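Local coordinates for cyanophycinase-like exopeptidase (actinobacterium SCGC AAA027-L06, PDB 6NQC), which probably cleaves peptide bonds as a serine exopeptidase of family S51, related to the enzymes that degrade the storage polymer cyanophycin, at residues A39-E42 with K43-I46; R168-R171 with H172-T175. One frame throughout, in Å; residues are numbered along the deposited sequence.

Contact 1: residues A39-E42 with K43-I46; sequences AEFE and KSLI
Leu45 lies over one face of the Phe41 ring: its CD1 is 4.1 Å from the ring centroid, a CH-pi contact, and lies 3.7 Å from both CE2 and CZ of Phe41, displaced toward that side of the ring. Ser44 OG stands oblique to the ring, nearest CD1 of Phe41, and bonds to the Phe41 carbonyl. Phe41 holds CG opposite its backbone N (chi1 175°), which lays the ring beside its own carbonyl carbon and lets the residue one turn later reach it. Phe41 O accepts twice, from Leu45 N at 3.1 Å and from Ser44 OG at 2.6 Å; the hydroxyl comes in at a C=O...O angle of 124°, much more bent than the amide. Ser44 OG is also hydrogen-bonded to Arg226 NH1. This is the first part of helix 39-51, with i to i+4 bonds running from Lys43 N to Ala39 O through Ile46 N to Glu42 O. Its inner side faces the main mixed sheet: Phe41 and Leu45 rest on Val224 of strand 221-225, and Leu45 and Ile46 on Leu116. The buried Glu42 carboxylate is satisfied through both oxygens, by the Gln83 side chain and Tyr34 N. On the outer side, Glu40 bends at chi2 (44°) and brings OE2 to 3.8 Å from Lys43 CD; Lys43 NZ is 5.2 Å from OE2, too far for a salt bridge, though the opposite charges may attract weakly.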
loop_
_atom_site.group_PDB
_atom_site.type_symbol
_atom_site.label_atom_id
_atom_site.label_comp_id
_atom_site.label_asym_id
_atom_site.label_seq_id
_atom_site.Cartn_x
_atom_site.Cartn_y
_atom_site.Cartn_z
ATOM N N ALA A 39 -0.883 -13.168 -6.891
ATOM C CA ALA A 39 0.506 -13.545 -7.097
ATOM C C ALA A 39 1.067 -12.950 -8.373
ATOM O O ALA A 39 2.201 -12.462 -8.371
ATOM C CB ALA A 39 0.639 -15.075 -7.094
ATOM N N GLU A 40 0.317 -12.984 -9.482
ATOM C CA GLU A 40 0.868 -12.417 -10.697
ATOM C C GLU A 40 0.925 -10.894 -10.619
ATOM O O GLU A 40 1.844 -10.282 -11.187
ATOM C CB GLU A 40 0.072 -12.844 -11.925
ATOM C CG GLU A 40 0.678 -12.304 -13.260
ATOM C CD GLU A 40 2.221 -12.428 -13.352
ATOM O OE1 GLU A 40 2.908 -11.375 -13.497
ATOM O OE2 GLU A 40 2.735 -13.569 -13.290
ATOM N N PHE A 41 -0.018 -10.267 -9.927
ATOM C CA PHE A 41 0.098 -8.828 -9.688
ATOM C C PHE A 41 1.377 -8.498 -8.926
ATOM O O PHE A 41 2.130 -7.583 -9.324
ATOM C CB PHE A 41 -1.117 -8.318 -8.918
ATOM C CG PHE A 41 -1.010 -6.868 -8.535
ATOM C CD1 PHE A 41 -0.888 -5.891 -9.521
ATOM C CD2 PHE A 41 -1.008 -6.490 -7.213
ATOM C CE1 PHE A 41 -0.761 -4.554 -9.172
ATOM C CE2 PHE A 41 -0.917 -5.171 -6.851
ATOM C CZ PHE A 41 -0.777 -4.199 -7.836
ATOM N N GLU A 42 1.630 -9.207 -7.806
ATOM C CA GLU A 42 2.803 -8.893 -6.990
ATOM C C GLU A 42 4.090 -9.159 -7.791
ATOM O O GLU A 42 5.055 -8.375 -7.726
ATOM C CB GLU A 42 2.787 -9.691 -5.679
ATOM C CG GLU A 42 1.717 -9.133 -4.682
ATOM C CD GLU A 42 1.405 -9.989 -3.469
ATOM O OE1 GLU A 42 2.157 -10.960 -3.169
ATOM O OE2 GLU A 42 0.413 -9.653 -2.786
ATOM N N LYS A 43 4.114 -10.257 -8.561
ATOM C CA LYS A 43 5.266 -10.534 -9.424
ATOM C C LYS A 43 5.522 -9.401 -10.402
ATOM O O LYS A 43 6.678 -9.000 -10.612
ATOM C CB LYS A 43 5.074 -11.838 -10.179
ATOM C CG LYS A 43 6.343 -12.288 -10.881
ATOM C CD LYS A 43 6.160 -13.630 -11.622
ATOM C CE LYS A 43 7.205 -13.740 -12.753
ATOM N NZ LYS A 43 7.639 -15.134 -13.030
ATOM N N SER A 44 4.470 -8.909 -11.068
ATOM C CA SER A 44 4.646 -7.819 -12.024
ATOM C C SER A 44 5.252 -6.578 -11.368
ATOM O O SER A 44 6.020 -5.848 -12.002
ATOM C CB SER A 44 3.299 -7.474 -12.678
ATOM O OG SER A 44 2.373 -6.868 -11.765
ATOM N N LEU A 45 4.878 -6.291 -10.113
ATOM C CA LEU A 45 5.464 -5.165 -9.399
ATOM C C LEU A 45 6.948 -5.388 -9.151
ATOM O O LEU A 45 7.745 -4.435 -9.202
ATOM C CB LEU A 45 4.753 -4.965 -8.060
ATOM C CG LEU A 45 3.308 -4.485 -8.087
ATOM C CD1 LEU A 45 2.705 -4.445 -6.660
ATOM C CD2 LEU A 45 3.252 -3.109 -8.715
ATOM N N ILE A 46 7.339 -6.637 -8.850
ATOM C CA ILE A 46 8.751 -6.930 -8.652
ATOM C C ILE A 46 9.499 -6.769 -9.963
ATOM O O ILE A 46 10.592 -6.175 -10.012
ATOM C CB ILE A 46 8.946 -8.342 -8.090
ATOM C CG1 ILE A 46 8.346 -8.413 -6.706
ATOM C CG2 ILE A 46 10.432 -8.717 -8.091
ATOM C CD1 ILE A 46 8.058 -9.826 -6.254
#

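Contact 2: residues R168-R171 with H172-T175; sequences RLSR and HQST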
loop_
_atom_site.group_PDB
_atom_site.type_symbol
_atom_site.label_atom_id
_atom_site.label_comp_id
_atom_site.label_asym_id
_atom_site.label_seq_id
_atom_site.Cartn_x
_atom_site.Cartn_y
_atom_site.Cartn_z
ATOM N N ARG A 168 -13.423 6.584 15.455
ATOM C CA ARG A 168 -13.647 6.760 16.880
ATOM C C ARG A 168 -13.759 8.223 17.263
ATOM O O ARG A 168 -14.167 8.512 18.396
ATOM C CB ARG A 168 -12.514 6.070 17.657
ATOM C CG ARG A 168 -12.752 4.541 17.874
ATOM C CD ARG A 168 -11.584 3.650 17.366
ATOM N NE ARG A 168 -11.494 3.633 15.899
ATOM C CZ ARG A 168 -10.450 4.079 15.185
ATOM N NH1 ARG A 168 -9.365 4.596 15.787
ATOM N NH2 ARG A 168 -10.503 4.028 13.847
ATOM N N LEU A 169 -13.443 9.149 16.340
ATOM C CA LEU A 169 -13.338 10.549 16.697
ATOM C C LEU A 169 -14.274 11.370 15.825
ATOM O O LEU A 169 -15.467 11.476 16.127
ATOM C CB LEU A 169 -11.874 10.996 16.570
ATOM C CG LEU A 169 -10.851 10.461 17.559
ATOM C CD1 LEU A 169 -9.562 11.259 17.388
ATOM C CD2 LEU A 169 -11.384 10.534 18.990
ATOM N N SER A 170 -13.777 12.006 14.773
ATOM C CA SER A 170 -14.623 12.802 13.881
ATOM C C SER A 170 -13.876 12.981 12.559
ATOM O O SER A 170 -12.691 12.670 12.452
ATOM C CB SER A 170 -14.980 14.162 14.504
ATOM O OG SER A 170 -13.939 15.117 14.337
ATOM N N ARG A 171 -14.589 13.503 11.549
ATOM C CA ARG A 171 -13.948 13.797 10.285
ATOM C C ARG A 171 -12.887 14.886 10.392
ATOM O O ARG A 171 -12.087 15.032 9.471
ATOM C CB ARG A 171 -14.995 14.181 9.259
ATOM C CG ARG A 171 -15.643 15.554 9.465
ATOM C CD ARG A 171 -16.883 15.664 8.600
ATOM N NE ARG A 171 -16.595 15.576 7.162
ATOM C CZ ARG A 171 -16.362 16.651 6.407
ATOM N NH1 ARG A 171 -16.104 16.547 5.118
ATOM N NH2 ARG A 171 -16.401 17.857 6.957
ATOM N N HIS A 172 -12.840 15.640 11.479
ATOM C CA HIS A 172 -11.841 16.685 11.639
ATOM C C HIS A 172 -10.627 16.243 12.444
ATOM O O HIS A 172 -9.751 17.070 12.714
ATOM C CB HIS A 172 -12.474 17.907 12.295
ATOM C CG HIS A 172 -13.604 18.473 11.507
ATOM N ND1 HIS A 172 -13.410 19.328 10.438
ATOM C CD2 HIS A 172 -14.938 18.259 11.590
ATOM C CE1 HIS A 172 -14.584 19.633 9.917
ATOM N NE2 HIS A 172 -15.525 18.991 10.590
ATOM N N GLN A 173 -10.572 14.954 12.833
ATOM C CA GLN A 173 -9.472 14.438 13.629
ATOM C C GLN A 173 -8.833 13.239 12.934
ATOM O O GLN A 173 -8.634 12.207 13.577
ATOM C CB GLN A 173 -10.000 14.059 15.040
ATOM C CG GLN A 173 -10.526 15.299 15.824
ATOM C CD GLN A 173 -11.543 14.902 16.886
ATOM O OE1 GLN A 173 -12.708 14.627 16.584
ATOM N NE2 GLN A 173 -11.089 14.828 18.125
ATOM N N SER A 174 -8.545 13.367 11.649
ATOM C CA SER A 174 -7.878 12.299 10.914
ATOM C C SER A 174 -6.424 12.200 11.341
ATOM O O SER A 174 -5.826 13.171 11.827
ATOM C CB SER A 174 -7.983 12.571 9.421
ATOM O OG SER A 174 -9.366 12.610 9.061
ATOM N N THR A 175 -5.866 11.006 11.196
ATOM C CA THR A 175 -4.432 10.820 11.321
ATOM C C THR A 175 -3.725 11.220 10.026
ATOM O O THR A 175 -4.196 10.934 8.926
ATOM C CB THR A 175 -4.141 9.351 11.657
ATOM O OG1 THR A 175 -4.777 9.020 12.895
ATOM C CG2 THR A 175 -2.614 9.086 11.758
HETATM O O HOH W 1 -11.230 11.238 10.653
#
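Ser170 turns its hydroxyl to the position between backbone N and carbonyl carbon (chi1 82°), over the turn that follows, where OG meets both His172 N and the Gln173 amide. Gln173 swings CG away from its carbonyl carbon (chi1 -64°) and runs extended from there, so that its amide oxygen comes back to the serine. OG donates to Gln173 OE1 at 2.6 Å, in the amide plane on a lone pair of OE1, and accepts from His172 N at 3.1 Å. One hydroxyl thus serves as donor and acceptor at once, which fixes its rotation and holds the glutamine amide in place. The backbone forms a type I beta turn from Ser170 to Gln173, closed by Gln173 N to Ser170 O at 3.1 Å, with the donor well above the carbonyl plane; the bond from His172 N to Ser170 OG makes an ST turn over Ser170-His172, inside the beta turn. This surface turn belongs to the loop joining strands 163-164 and 175-176. A water links Ser170 O, to which it donates, with Ser174 OG, 2.8 Å from the water. With alanine at Ser170 the hydroxyl is gone, which would probably leave His172 N and Gln173 OE1 without their common partner and the glutamine amide freer to turn. Leu169 crosses Gln173 at about a right angle, CD1 lying 3.7 Å from Gln173 CB. At the two corners of the turn, Arg171 and His172 lie side by side, pointing the same way: Arg171 CG sits over one face of the imidazole, 3.8 Å from its centroid, while the guanidinium plane stands at 90° to the ring. NH1 of that arginine forms a salt bridge to Asp207.

In the fold
From the N terminus the chain first lays down strand 26-29 inside the main mixed sheet, then enters helix 39-51, whose opening turns are contact 1; the helix covers strands 116-119 and 221-225 and touches helix 70-87 before the chain returns to the sheet at 57-61. More than a hundred residues later, after strand 149-153 and helix 155-158, contact 2 closes a turn in the loop between the short antiparallel strands 163-164 and 175-176, beside helix 124-131. The two are in series, neither nested nor crossed. The centres of contact 1 and contact 2 are about 34 Å apart. The two contacts lie on opposite sides of the chain's centre.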